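Local coordinates for putative cell adhesion protein (Bacteroides eggerthii, PDB 4GPV) that is a putative cell adhesion protein of the FimA-like family and probably serves as a building block of surface pili, at residues Ala183-Gly189 with Phe246-Phe252; Phe53-Glu57 with Ala82-Tyr87; Glu15-Leu19 with Phe141-Asn146. One frame throughout, in Å; residues are numbered along the deposited sequence.

Interaction 1 is a core contact of the FimA-like C-terminal domain, where two sheets meet face to face through apolar side chains and a bridging water, without any direct hydrogen bond across. Interactions 2 and 3 lie toward one end of the elongated molecule, far from its centre, their own centres about 36 and 45 Å from that of interaction 1, and both depend on backbone pairing: antiparallel in interaction 2, parallel and much shorter in the more exposed interaction 3. All three reach the same large sheet. Interactions 2 and 3 also touch each other through a ring-to-carbonyl contact, Phe141 CE2 3.5 Å from Ala83 O, and a leucine pair, Leu54 CD2 3.9 Å from Leu19 CD2.

Interaction 1 (Ala183-Gly189 with Phe246-Phe252); sequences AVLLFAG and FNHFYTF
Ala183 and Leu185 face Phe246, Asn247 and Phe249 from a strand running nearly parallel to theirs, the axes of 183-186 and 247-251 approaching to 8.6 Å at an angle of 16°, a spacing that leaves the gap to side chains. The central pair is Leu185 with Phe249, whose side chains run side by side with opposite headings. Leu185 CB lies over one face of the Phe249 ring, 4.1 Å from its centroid and displaced toward the rim, a CH-pi contact. With CG anti to the carbonyl carbon (chi1 -67°), the Phe249 ring leans back toward the start of the other strand and brings CZ edge-on to Ala183 O at 3.4 Å. The Leu185 branch turns the other way, CG lying anti to the backbone N (chi1 -165°), and its CD2 settles against Thr251 CB at 3.8 Å. This is the interior of a beta sandwich: strand 176-193 belongs to one sheet, strand 247-251 pairs with strand 146-169 in the other, and Leu263 adds to the packing on both Leu185 and Phe249. Toward the beginning of both segments, Ala183 CB touches both the edge of the Phe246 ring, 3.7 Å from Phe246 CE2, and the amide of Asn247, whose ND2 is hydrogen-bonded to Asp230. At the other end Phe187 and Ala188 form a G1 beta bulge opposite Tyr208, after which the chain closes on 246-252. There a water replaces direct bonding: it accepts from Gly189 N at 3.0 Å, donates to Phe252 O at 2.6 Å and is hydrogen-bonded to Thr251 OG1 at 2.8 Å. Gly189 O, packed against Phe252 CB, is buried without any polar partner in the model.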
ATOM      1  N   ALA A 183       6.564 -11.026  11.886  1.00 19.92           N
ATOM      2  CA  ALA A 183       5.605  -9.941  11.790  1.00 18.12           C
ATOM      3  C   ALA A 183       4.900 -10.201  10.464  1.00 21.26           C
ATOM      4  O   ALA A 183       5.567 -10.365   9.423  1.00 20.34           O
ATOM      5  CB  ALA A 183       6.304  -8.574  11.798  1.00 18.75           C
ATOM      6  N   VAL A 184       3.579 -10.348  10.504  1.00 18.19           N
ATOM      7  CA  VAL A 184       2.826 -10.744   9.301  1.00 17.37           C
ATOM      8  C   VAL A 184       1.703  -9.754   8.968  1.00 19.30           C
ATOM      9  O   VAL A 184       1.163  -9.118   9.854  1.00 18.16           O
ATOM     10  CB  VAL A 184       2.249 -12.195   9.434  1.00 20.45           C
ATOM     11  CG1 VAL A 184       3.351 -13.256   9.575  1.00 20.78           C
ATOM     12  CG2 VAL A 184       1.224 -12.303  10.575  1.00 20.85           C
ATOM     13  N   LEU A 185       1.387  -9.632   7.683  1.00 16.54           N
ATOM     14  CA  LEU A 185       0.263  -8.839   7.238  1.00 15.56           C
ATOM     15  C   LEU A 185      -0.735  -9.817   6.698  1.00 19.63           C
ATOM     16  O   LEU A 185      -0.415 -10.583   5.797  1.00 18.99           O
ATOM     17  CB  LEU A 185       0.638  -7.752   6.200  1.00 15.19           C
ATOM     18  CG  LEU A 185      -0.442  -6.674   5.989  1.00 18.94           C
ATOM     19  CD1 LEU A 185      -0.655  -5.814   7.287  1.00 17.79           C
ATOM     20  CD2 LEU A 185      -0.057  -5.750   4.805  1.00 20.12           C
ATOM     21  N   LEU A 186      -1.946  -9.782   7.227  1.00 17.82           N
ATOM     22  CA  LEU A 186      -2.996 -10.692   6.779  1.00 17.16           C
ATOM     23  C   LEU A 186      -4.001  -9.914   5.986  1.00 19.25           C
ATOM     24  O   LEU A 186      -4.389  -8.803   6.397  1.00 19.17           O
ATOM     25  CB  LEU A 186      -3.670 -11.418   7.984  1.00 17.82           C
ATOM     26  CG  LEU A 186      -2.744 -12.002   9.068  1.00 21.91           C
ATOM     27  CD1 LEU A 186      -3.597 -12.686  10.198  1.00 23.31           C
ATOM     28  CD2 LEU A 186      -1.730 -12.998   8.455  1.00 20.98           C
ATOM     29  N   PHE A 187      -4.433 -10.466   4.826  1.00 17.14           N
ATOM     30  CA  PHE A 187      -5.484  -9.855   4.008  1.00 15.69           C
ATOM     31  C   PHE A 187      -5.118  -8.467   3.549  1.00 18.43           C
ATOM     32  O   PHE A 187      -5.885  -7.522   3.704  1.00 17.01           O
ATOM     33  CB  PHE A 187      -6.851  -9.836   4.740  1.00 18.56           C
ATOM     34  CG  PHE A 187      -7.154 -11.200   5.302  1.00 19.03           C
ATOM     35  CD1 PHE A 187      -7.264 -12.300   4.465  1.00 21.68           C
ATOM     36  CD2 PHE A 187      -7.209 -11.403   6.676  1.00 20.36           C
ATOM     37  CE1 PHE A 187      -7.450 -13.580   4.988  1.00 23.45           C
ATOM     38  CE2 PHE A 187      -7.392 -12.677   7.200  1.00 22.82           C
ATOM     39  CZ  PHE A 187      -7.507 -13.763   6.351  1.00 21.78           C
ATOM     40  N   ALA A 188      -3.960  -8.375   2.892  1.00 17.47           N
ATOM     41  CA  ALA A 188      -3.556  -7.173   2.166  1.00 15.48           C
ATOM     42  C   ALA A 188      -4.439  -7.086   0.918  1.00 18.73           C
ATOM     43  O   ALA A 188      -4.545  -8.094   0.217  1.00 19.27           O
ATOM     44  CB  ALA A 188      -2.096  -7.312   1.741  1.00 16.12           C
ATOM     45  N   GLY A 189      -5.046  -5.933   0.631  1.00 15.39           N
ATOM     46  CA  GLY A 189      -5.875  -5.798  -0.569  1.00 16.22           C
ATOM     47  C   GLY A 189      -5.064  -6.077  -1.831  1.00 20.02           C
ATOM     48  O   GLY A 189      -3.953  -5.559  -1.986  1.00 16.99           O
ATOM     49  N   PHE A 246      10.350  -1.962  13.679  1.00 21.04           N
ATOM     50  CA  PHE A 246      10.841  -3.303  13.360  1.00 20.64           C
ATOM     51  C   PHE A 246      10.804  -3.564  11.847  1.00 21.71           C
ATOM     52  O   PHE A 246      11.745  -4.133  11.285  1.00 23.03           O
ATOM     53  CB  PHE A 246      10.008  -4.382  14.084  1.00 20.72           C
ATOM     54  CG  PHE A 246      10.378  -5.782  13.634  1.00 22.39           C
ATOM     55  CD1 PHE A 246      11.620  -6.337  13.969  1.00 25.26           C
ATOM     56  CD2 PHE A 246       9.512  -6.532  12.847  1.00 22.86           C
ATOM     57  CE1 PHE A 246      11.974  -7.624  13.534  1.00 25.85           C
ATOM     58  CE2 PHE A 246       9.889  -7.807  12.381  1.00 25.54           C
ATOM     59  CZ  PHE A 246      11.115  -8.341  12.734  1.00 24.46           C
ATOM     60  N   ASN A 247       9.669  -3.240  11.211  1.00 20.14           N
ATOM     61  CA  ASN A 247       9.524  -3.445   9.762  1.00 21.03           C
ATOM     62  C   ASN A 247       8.389  -2.573   9.241  1.00 23.53           C
ATOM     63  O   ASN A 247       7.683  -1.916  10.016  1.00 21.63           O
ATOM     64  CB  ASN A 247       9.268  -4.941   9.441  1.00 20.35           C
ATOM     65  CG  ASN A 247       7.857  -5.447   9.765  1.00 29.65           C
ATOM     66  OD1 ASN A 247       7.177  -4.967  10.674  1.00 25.47           O
ATOM     67  ND2 ASN A 247       7.366  -6.396   8.990  1.00 23.20           N
ATOM     68  N   HIS A 248       8.162  -2.642   7.933  1.00 19.76           N
ATOM     69  CA  HIS A 248       7.032  -1.979   7.324  1.00 17.48           C
ATOM     70  C   HIS A 248       6.553  -2.837   6.155  1.00 19.21           C
ATOM     71  O   HIS A 248       7.330  -3.638   5.624  1.00 18.25           O
ATOM     72  CB  HIS A 248       7.403  -0.555   6.871  1.00 18.98           C
ATOM     73  CG  HIS A 248       8.386  -0.503   5.755  1.00 24.17           C
ATOM     74  ND1 HIS A 248       9.737  -0.519   5.995  1.00 27.68           N
ATOM     75  CD2 HIS A 248       8.173  -0.461   4.416  1.00 26.31           C
ATOM     76  CE1 HIS A 248      10.315  -0.489   4.806  1.00 27.87           C
ATOM     77  NE2 HIS A 248       9.409  -0.456   3.824  1.00 27.39           N
ATOM     78  N   PHE A 249       5.284  -2.668   5.789  1.00 17.95           N
ATOM     79  CA  PHE A 249       4.690  -3.314   4.618  1.00 16.59           C
ATOM     80  C   PHE A 249       4.016  -2.271   3.772  1.00 20.23           C
ATOM     81  O   PHE A 249       3.505  -1.282   4.303  1.00 17.62           O
ATOM     82  CB  PHE A 249       3.638  -4.369   5.036  1.00 17.18           C
ATOM     83  CG  PHE A 249       4.158  -5.584   5.760  1.00 17.94           C
ATOM     84  CD1 PHE A 249       4.955  -6.523   5.103  1.00 19.67           C
ATOM     85  CD2 PHE A 249       3.772  -5.847   7.067  1.00 20.22           C
ATOM     86  CE1 PHE A 249       5.411  -7.662   5.771  1.00 20.02           C
ATOM     87  CE2 PHE A 249       4.194  -7.002   7.721  1.00 21.74           C
ATOM     88  CZ  PHE A 249       5.013  -7.901   7.076  1.00 20.01           C
ATOM     89  N   TYR A 250       4.001  -2.484   2.460  1.00 17.72           N
ATOM     90  CA  TYR A 250       3.194  -1.674   1.547  1.00 15.25           C
ATOM     91  C   TYR A 250       1.964  -2.477   1.241  1.00 19.08           C
ATOM     92  O   TYR A 250       2.065  -3.697   1.034  1.00 17.94           O
ATOM     93  CB  TYR A 250       3.943  -1.360   0.227  1.00 17.60           C
ATOM     94  CG  TYR A 250       5.238  -0.644   0.471  1.00 17.75           C
ATOM     95  CD1 TYR A 250       5.259   0.648   1.000  1.00 19.04           C
ATOM     96  CD2 TYR A 250       6.452  -1.261   0.198  1.00 19.25           C
ATOM     97  CE1 TYR A 250       6.467   1.298   1.264  1.00 22.87           C
ATOM     98  CE2 TYR A 250       7.662  -0.606   0.415  1.00 19.78           C
ATOM     99  CZ  TYR A 250       7.665   0.664   0.961  1.00 25.79           C
ATOM    100  OH  TYR A 250       8.871   1.263   1.202  1.00 25.41           O
ATOM    101  N   THR A 251       0.806  -1.824   1.167  1.00 16.42           N
ATOM    102  CA  THR A 251      -0.411  -2.582   0.852  1.00 16.43           C
ATOM    103  C   THR A 251      -1.370  -1.673   0.116  1.00 18.63           C
ATOM    104  O   THR A 251      -1.124  -0.478   0.033  1.00 19.10           O
ATOM    105  CB  THR A 251      -1.036  -3.156   2.159  1.00 17.93           C
ATOM    106  OG1 THR A 251      -2.078  -4.088   1.803  1.00 17.65           O
ATOM    107  CG2 THR A 251      -1.616  -2.072   3.077  1.00 16.52           C
ATOM    108  N   PHE A 252      -2.454  -2.220  -0.396  1.00 16.13           N
ATOM    109  CA  PHE A 252      -3.414  -1.358  -1.054  1.00 14.93           C
ATOM    110  C   PHE A 252      -4.654  -1.068  -0.150  1.00 17.83           C
ATOM    111  O   PHE A 252      -4.856  -1.699   0.903  1.00 18.14           O
ATOM    112  CB  PHE A 252      -3.849  -1.958  -2.398  1.00 17.13           C
ATOM    113  CG  PHE A 252      -2.756  -1.953  -3.444  1.00 16.98           C
ATOM    114  CD1 PHE A 252      -1.867  -0.877  -3.551  1.00 19.50           C
ATOM    115  CD2 PHE A 252      -2.653  -2.988  -4.365  1.00 19.46           C
ATOM    116  CE1 PHE A 252      -0.851  -0.880  -4.532  1.00 20.49           C
ATOM    117  CE2 PHE A 252      -1.647  -2.975  -5.356  1.00 19.62           C
ATOM    118  CZ  PHE A 252      -0.774  -1.913  -5.436  1.00 18.11           C
TER
HETATM  119  O   HOH W   1      -4.694  -3.701   2.598  1.00 18.10           O

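Interaction 2 (Phe53-Glu57 with Ala82-Tyr87); sequences FLFRE and AAKKAY
Phe55 and Tyr87 meet because both place CG anti to the carbonyl carbon, at chi1 of -62° and -69°, which swings their rings together on the face they share with Phe53. The rings stand at 76° to each other in an oblique pair, Tyr87 CD1 reaching the edge of the Phe55 ring 3.5 Å from Phe55 CD2. Helix 106-111 covers both, with Leu109 touching each ring and Glu106 binding the Tyr87 hydroxyl. An alanine in place of Phe55 is likely to open a gap beneath Leu109 and leave one flank of the Tyr87 ring without its packing partner. On the other face the Leu54 branch ending in CD2 packs on Ala86 CB at 3.7 Å. Farther along, the extended Arg56 side chain passes Ala82, Arg56 CD 3.7 Å from Ala82 CB, on the way to a salt bridge with Asp62. The backbones are joined by nearly straight bonds: Phe53 N to Tyr87 O at 2.9 Å, returned by Tyr87 N to Phe53 O, and Phe55 N to Lys85 O, also 2.9 Å. Phe55 O is gripped twice, by Lys84 N at 2.8 Å, tilted from the carbonyl plane, and by Lys85 N in that plane at 3.2 Å. A water then links Glu57 N to Ala82 O where direct pairing gives out. Two successive residues, Lys84 and Lys85, set against the single Phe55 make a classic beta bulge in the antiparallel pairing of strands 50-56 and 83-90.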
ATOM      1  N   PHE A  53      -0.792  10.086 -20.382  1.00 20.78           N
ATOM      2  CA  PHE A  53      -1.930   9.859 -21.264  1.00 20.42           C
ATOM      3  C   PHE A  53      -2.660  11.174 -21.448  1.00 23.69           C
ATOM      4  O   PHE A  53      -2.951  11.853 -20.462  1.00 22.98           O
ATOM      5  CB  PHE A  53      -2.895   8.799 -20.694  1.00 22.34           C
ATOM      6  CG  PHE A  53      -2.244   7.495 -20.310  1.00 24.49           C
ATOM      7  CD1 PHE A  53      -1.589   7.360 -19.086  1.00 27.26           C
ATOM      8  CD2 PHE A  53      -2.308   6.395 -21.155  1.00 27.99           C
ATOM      9  CE1 PHE A  53      -0.971   6.157 -18.729  1.00 28.03           C
ATOM     10  CE2 PHE A  53      -1.685   5.187 -20.803  1.00 31.30           C
ATOM     11  CZ  PHE A  53      -1.020   5.077 -19.597  1.00 29.44           C
ATOM     12  N   LEU A  54      -2.957  11.535 -22.699  1.00 21.81           N
ATOM     13  CA  LEU A  54      -3.680  12.761 -22.980  1.00 21.99           C
ATOM     14  C   LEU A  54      -5.005  12.409 -23.618  1.00 25.18           C
ATOM     15  O   LEU A  54      -5.023  11.601 -24.540  1.00 24.81           O
ATOM     16  CB  LEU A  54      -2.880  13.694 -23.908  1.00 22.58           C
ATOM     17  CG  LEU A  54      -1.537  14.206 -23.383  1.00 27.41           C
ATOM     18  CD1 LEU A  54      -0.766  14.954 -24.506  1.00 28.23           C
ATOM     19  CD2 LEU A  54      -1.730  15.113 -22.208  1.00 26.13           C
ATOM     20  N   PHE A  55      -6.112  12.980 -23.121  1.00 22.59           N
ATOM     21  CA  PHE A  55      -7.429  12.651 -23.677  1.00 22.77           C
ATOM     22  C   PHE A  55      -8.183  13.858 -24.133  1.00 26.45           C
ATOM     23  O   PHE A  55      -8.078  14.920 -23.528  1.00 25.06           O
ATOM     24  CB  PHE A  55      -8.283  11.908 -22.635  1.00 23.85           C
ATOM     25  CG  PHE A  55      -7.683  10.592 -22.225  1.00 23.52           C
ATOM     26  CD1 PHE A  55      -7.758   9.484 -23.062  1.00 26.42           C
ATOM     27  CD2 PHE A  55      -7.016  10.462 -21.017  1.00 24.27           C
ATOM     28  CE1 PHE A  55      -7.174   8.269 -22.691  1.00 24.98           C
ATOM     29  CE2 PHE A  55      -6.436   9.243 -20.643  1.00 24.14           C
ATOM     30  CZ  PHE A  55      -6.517   8.159 -21.478  1.00 21.57           C
ATOM     31  N   ARG A  56      -8.996  13.672 -25.177  1.00 24.26           N
ATOM     32  CA  ARG A  56      -9.870  14.715 -25.697  1.00 26.34           C
ATOM     33  C   ARG A  56     -11.150  14.779 -24.823  1.00 31.99           C
ATOM     34  O   ARG A  56     -11.332  13.929 -23.942  1.00 31.93           O
ATOM     35  CB  ARG A  56     -10.178  14.462 -27.176  1.00 26.85           C
ATOM     36  CG  ARG A  56      -8.902  14.469 -27.995  1.00 27.38           C
ATOM     37  CD  ARG A  56      -9.087  14.274 -29.482  1.00 30.78           C
ATOM     38  NE  ARG A  56      -7.762  14.286 -30.095  1.00 28.74           N
ATOM     39  CZ  ARG A  56      -7.431  13.672 -31.225  1.00 35.05           C
ATOM     40  NH1 ARG A  56      -8.358  13.054 -31.952  1.00 27.59           N
ATOM     41  NH2 ARG A  56      -6.186  13.721 -31.667  1.00 25.36           N
ATOM     42  N   GLU A  57     -12.021  15.785 -25.073  1.00 31.28           N
ATOM     43  CA  GLU A  57     -13.262  16.008 -24.317  0.50 30.81           C
ATOM     44  C   GLU A  57     -14.136  14.740 -24.282  1.00 33.88           C
ATOM     45  O   GLU A  57     -14.701  14.412 -23.234  1.00 34.25           O
ATOM     46  CB  GLU A  57     -14.034  17.206 -24.917  0.50 33.09           C
ATOM     47  CG  GLU A  57     -15.349  17.577 -24.237  0.50 43.43           C
ATOM     48  CD  GLU A  57     -15.336  17.982 -22.774  0.50 65.95           C
ATOM     49  OE1 GLU A  57     -14.330  18.571 -22.316  0.50 59.11           O
ATOM     50  OE2 GLU A  57     -16.361  17.749 -22.093  0.50 62.69           O
ATOM     51  N   ALA A  82      -6.864  19.703 -28.971  1.00 29.56           N
ATOM     52  CA  ALA A  82      -8.055  18.993 -28.520  1.00 29.28           C
ATOM     53  C   ALA A  82      -7.821  18.304 -27.165  1.00 29.56           C
ATOM     54  O   ALA A  82      -8.797  17.859 -26.559  1.00 28.99           O
ATOM     55  CB  ALA A  82      -8.501  17.977 -29.557  1.00 30.79           C
ATOM     56  N   ALA A  83      -6.553  18.209 -26.667  1.00 26.30           N
ATOM     57  CA  ALA A  83      -6.284  17.598 -25.355  1.00 26.20           C
ATOM     58  C   ALA A  83      -6.991  18.387 -24.246  1.00 29.58           C
ATOM     59  O   ALA A  83      -6.886  19.614 -24.205  1.00 27.97           O
ATOM     60  CB  ALA A  83      -4.779  17.544 -25.080  1.00 26.67           C
ATOM     61  N   LYS A  84      -7.706  17.674 -23.350  1.00 26.98           N
ATOM     62  CA  LYS A  84      -8.444  18.266 -22.226  1.00 26.92           C
ATOM     63  C   LYS A  84      -7.977  17.768 -20.855  1.00 27.32           C
ATOM     64  O   LYS A  84      -8.130  18.486 -19.865  1.00 26.00           O
ATOM     65  CB  LYS A  84      -9.942  17.956 -22.353  1.00 29.77           C
ATOM     66  CG  LYS A  84     -10.607  18.654 -23.552  1.00 38.54           C
ATOM     67  CD  LYS A  84     -10.714  20.181 -23.410  1.00 46.90           C
ATOM     68  CE  LYS A  84     -11.687  20.637 -22.348  1.00 61.35           C
ATOM     69  NZ  LYS A  84     -11.635  22.109 -22.147  1.00 70.63           N
ATOM     70  N   LYS A  85      -7.454  16.532 -20.795  1.00 22.99           N
ATOM     71  CA  LYS A  85      -7.013  15.916 -19.538  1.00 22.33           C
ATOM     72  C   LYS A  85      -5.712  15.206 -19.714  1.00 24.14           C
ATOM     73  O   LYS A  85      -5.510  14.546 -20.737  1.00 23.99           O
ATOM     74  CB  LYS A  85      -8.064  14.894 -19.060  1.00 25.58           C
ATOM     75  CG  LYS A  85      -9.304  15.475 -18.386  1.00 45.51           C
ATOM     76  CD  LYS A  85      -9.075  15.876 -16.921  1.00 54.02           C
ATOM     77  CE  LYS A  85      -9.064  14.735 -15.942  1.00 61.13           C
ATOM     78  NZ  LYS A  85      -8.708  15.216 -14.588  1.00 68.23           N
ATOM     79  N   ALA A  86      -4.835  15.305 -18.698  1.00 22.57           N
ATOM     80  CA  ALA A  86      -3.559  14.590 -18.661  1.00 22.27           C
ATOM     81  C   ALA A  86      -3.547  13.707 -17.430  1.00 24.44           C
ATOM     82  O   ALA A  86      -3.916  14.168 -16.344  1.00 23.52           O
ATOM     83  CB  ALA A  86      -2.395  15.587 -18.632  1.00 23.76           C
ATOM     84  N   TYR A  87      -3.268  12.411 -17.613  1.00 19.42           N
ATOM     85  CA  TYR A  87      -3.117  11.448 -16.532  1.00 18.28           C
ATOM     86  C   TYR A  87      -1.698  10.972 -16.544  1.00 20.90           C
ATOM     87  O   TYR A  87      -1.116  10.753 -17.630  1.00 19.37           O
ATOM     88  CB  TYR A  87      -4.064  10.276 -16.739  1.00 20.19           C
ATOM     89  CG  TYR A  87      -5.531  10.599 -16.571  1.00 21.86           C
ATOM     90  CD1 TYR A  87      -6.275  11.117 -17.625  1.00 23.97           C
ATOM     91  CD2 TYR A  87      -6.212  10.232 -15.420  1.00 22.70           C
ATOM     92  CE1 TYR A  87      -7.636  11.394 -17.480  1.00 25.57           C
ATOM     93  CE2 TYR A  87      -7.581  10.459 -15.280  1.00 23.94           C
ATOM     94  CZ  TYR A  87      -8.289  11.043 -16.313  1.00 29.81           C
ATOM     95  OH  TYR A  87      -9.638  11.262 -16.171  1.00 30.16           O
TER
HETATM   96  O   HOH W   2     -11.417  17.825 -27.098  1.00 31.12           O

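Interaction 3 (Glu15-Leu19 with Phe141-Asn146); sequences EQAVL and FNGGTN
A short parallel pairing joins the start of strand 18-24 to the start of strand 146-169, with Val18 opposite Asn146. Its one hydrogen bond across the two segments runs from Val18 N to Thr145 O, 3.0 Å long and close to straight. The next link is weaker: Asn146 CA directs its hydrogen at Val18 O from 3.4 Å, while Asn146 ND2 lies 3.9 Å from Val18 CB on the shared face of the sheet. Beyond Asn146 the pairing goes on, Val18 also bonding to the backbone of Ala147. Residues 141-144 form a type I' beta turn, closed by Gly144 N donating to Phe141 O at 3.1 Å, in the connection between the antiparallel neighbours 133-138 and 146-169. Asn142 and Gly143 take the positive phi that this turn requires. Phe141, at the head of the turn, sends its ring back to the 15-19 segment, since CG lies anti to the carbonyl carbon (chi1 -72°). Ala17 CB approaches the ring obliquely, 3.5 Å from Phe141 CE1, and Leu19 comes up at the ring edge, roughly perpendicular to the Phe141 side chain, Leu19 CD1 4.0 Å from Phe141 CZ. Val139 packs on Leu19 as well, while Ala17 is held on another side by a backbone bond to Gly79 and side-chain contact with Thr81.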
ATOM      1  N   GLU A  15      -5.350  21.396 -33.642  1.00 33.63           N
ATOM      2  CA  GLU A  15      -4.112  21.763 -34.318  1.00 34.35           C
ATOM      3  C   GLU A  15      -2.932  21.240 -33.511  1.00 33.17           C
ATOM      4  O   GLU A  15      -3.070  21.060 -32.302  1.00 30.60           O
ATOM      5  CB  GLU A  15      -4.027  23.294 -34.482  1.00 37.54           C
ATOM      6  CG  GLU A  15      -3.288  23.715 -35.740  1.00 54.20           C
ATOM      7  CD  GLU A  15      -3.026  25.198 -35.935  1.00 88.76           C
ATOM      8  OE1 GLU A  15      -3.270  25.992 -34.996  1.00 83.98           O
ATOM      9  OE2 GLU A  15      -2.557  25.566 -37.037  1.00 94.88           O
ATOM     10  N   GLN A  16      -1.775  20.996 -34.158  1.00 30.76           N
ATOM     11  CA  GLN A  16      -0.612  20.509 -33.417  1.00 29.65           C
ATOM     12  C   GLN A  16      -0.332  21.414 -32.226  1.00 32.87           C
ATOM     13  O   GLN A  16      -0.339  22.646 -32.362  1.00 34.34           O
ATOM     14  CB  GLN A  16       0.641  20.429 -34.302  1.00 31.22           C
ATOM     15  CG  GLN A  16       1.776  19.694 -33.556  1.00 34.33           C
ATOM     16  CD  GLN A  16       3.035  19.580 -34.363  1.00 43.32           C
ATOM     17  OE1 GLN A  16       3.268  20.318 -35.323  1.00 45.01           O
ATOM     18  NE2 GLN A  16       3.887  18.661 -33.978  1.00 37.63           N
ATOM     19  N   ALA A  17      -0.091  20.808 -31.086  1.00 28.90           N
ATOM     20  CA  ALA A  17       0.195  21.538 -29.877  1.00 29.40           C
ATOM     21  C   ALA A  17       1.506  21.090 -29.281  1.00 32.66           C
ATOM     22  O   ALA A  17       2.034  20.027 -29.633  1.00 32.16           O
ATOM     23  CB  ALA A  17      -0.929  21.315 -28.877  1.00 30.70           C
ATOM     24  N   VAL A  18       2.023  21.910 -28.380  1.00 27.77           N
ATOM     25  CA  VAL A  18       3.188  21.609 -27.562  1.00 26.76           C
ATOM     26  C   VAL A  18       2.699  21.653 -26.132  1.00 29.95           C
ATOM     27  O   VAL A  18       2.129  22.662 -25.710  1.00 29.82           O
ATOM     28  CB  VAL A  18       4.406  22.534 -27.792  1.00 31.37           C
ATOM     29  CG1 VAL A  18       5.579  22.092 -26.922  1.00 31.28           C
ATOM     30  CG2 VAL A  18       4.798  22.561 -29.269  1.00 31.84           C
ATOM     31  N   LEU A  19       2.863  20.546 -25.417  1.00 27.88           N
ATOM     32  CA  LEU A  19       2.459  20.417 -24.020  1.00 28.13           C
ATOM     33  C   LEU A  19       3.692  20.173 -23.182  1.00 33.26           C
ATOM     34  O   LEU A  19       4.492  19.289 -23.510  1.00 33.21           O
ATOM     35  CB  LEU A  19       1.475  19.248 -23.859  1.00 28.85           C
ATOM     36  CG  LEU A  19       0.024  19.464 -24.268  1.00 35.76           C
ATOM     37  CD1 LEU A  19      -0.242  18.899 -25.635  1.00 37.72           C
ATOM     38  CD2 LEU A  19      -0.908  18.755 -23.273  1.00 37.36           C
ATOM     39  N   PHE A 141      -5.404  25.578 -22.963  1.00 32.34           N
ATOM     40  CA  PHE A 141      -4.672  26.251 -24.042  1.00 32.05           C
ATOM     41  C   PHE A 141      -5.027  27.736 -24.169  1.00 44.98           C
ATOM     42  O   PHE A 141      -4.205  28.505 -24.684  1.00 46.52           O
ATOM     43  CB  PHE A 141      -4.951  25.568 -25.390  1.00 33.13           C
ATOM     44  CG  PHE A 141      -4.292  24.222 -25.541  1.00 32.45           C
ATOM     45  CD1 PHE A 141      -2.969  24.121 -25.966  1.00 33.55           C
ATOM     46  CD2 PHE A 141      -4.994  23.053 -25.274  1.00 31.50           C
ATOM     47  CE1 PHE A 141      -2.361  22.873 -26.113  1.00 33.29           C
ATOM     48  CE2 PHE A 141      -4.385  21.804 -25.437  1.00 33.59           C
ATOM     49  CZ  PHE A 141      -3.070  21.722 -25.845  1.00 31.56           C
ATOM     50  N   ASN A 142      -6.276  28.120 -23.797  1.00 45.99           N
ATOM     51  CA  ASN A 142      -6.819  29.487 -23.903  1.00 49.16           C
ATOM     52  C   ASN A 142      -6.650  30.087 -25.336  1.00 55.34           C
ATOM     53  O   ASN A 142      -6.139  31.203 -25.509  1.00 56.32           O
ATOM     54  CB  ASN A 142      -6.200  30.394 -22.836  1.00 57.19           C
ATOM     55  CG  ASN A 142      -6.904  30.302 -21.508  1.00 87.72           C
ATOM     56  OD1 ASN A 142      -7.628  31.219 -21.104  1.00 87.43           O
ATOM     57  ND2 ASN A 142      -6.733  29.182 -20.812  1.00 77.79           N
ATOM     58  N   GLY A 143      -7.082  29.325 -26.340  1.00 50.66           N
ATOM     59  CA  GLY A 143      -7.010  29.725 -27.744  1.00 50.42           C
ATOM     60  C   GLY A 143      -5.672  29.513 -28.432  1.00 51.07           C
ATOM     61  O   GLY A 143      -5.594  29.599 -29.663  1.00 51.69           O
ATOM     62  N   GLY A 144      -4.633  29.219 -27.645  1.00 43.39           N
ATOM     63  CA  GLY A 144      -3.282  29.012 -28.145  1.00 41.59           C
ATOM     64  C   GLY A 144      -2.948  27.571 -28.470  1.00 40.13           C
ATOM     65  O   GLY A 144      -3.797  26.686 -28.380  1.00 36.57           O
ATOM     66  N   THR A 145      -1.697  27.334 -28.854  1.00 36.82           N
ATOM     67  CA  THR A 145      -1.212  26.009 -29.244  1.00 34.55           C
ATOM     68  C   THR A 145      -0.185  25.495 -28.228  1.00 34.61           C
ATOM     69  O   THR A 145       0.453  24.477 -28.466  1.00 31.73           O
ATOM     70  CB  THR A 145      -0.633  26.108 -30.668  1.00 42.83           C
ATOM     71  OG1 THR A 145      -0.200  24.825 -31.100  1.00 56.80           O
ATOM     72  CG2 THR A 145       0.512  27.046 -30.738  1.00 34.28           C
ATOM     73  N   ASN A 146      -0.037  26.189 -27.095  1.00 31.87           N
ATOM     74  CA  ASN A 146       0.928  25.819 -26.073  1.00 31.67           C
ATOM     75  C   ASN A 146       0.256  25.672 -24.733  1.00 35.62           C
ATOM     76  O   ASN A 146      -0.580  26.498 -24.367  1.00 34.85           O
ATOM     77  CB  ASN A 146       2.042  26.852 -25.966  1.00 35.70           C
ATOM     78  CG  ASN A 146       2.634  27.195 -27.295  1.00 51.96           C
ATOM     79  OD1 ASN A 146       2.185  28.128 -27.975  1.00 51.93           O
ATOM     80  ND2 ASN A 146       3.585  26.394 -27.723  1.00 36.85           N
TER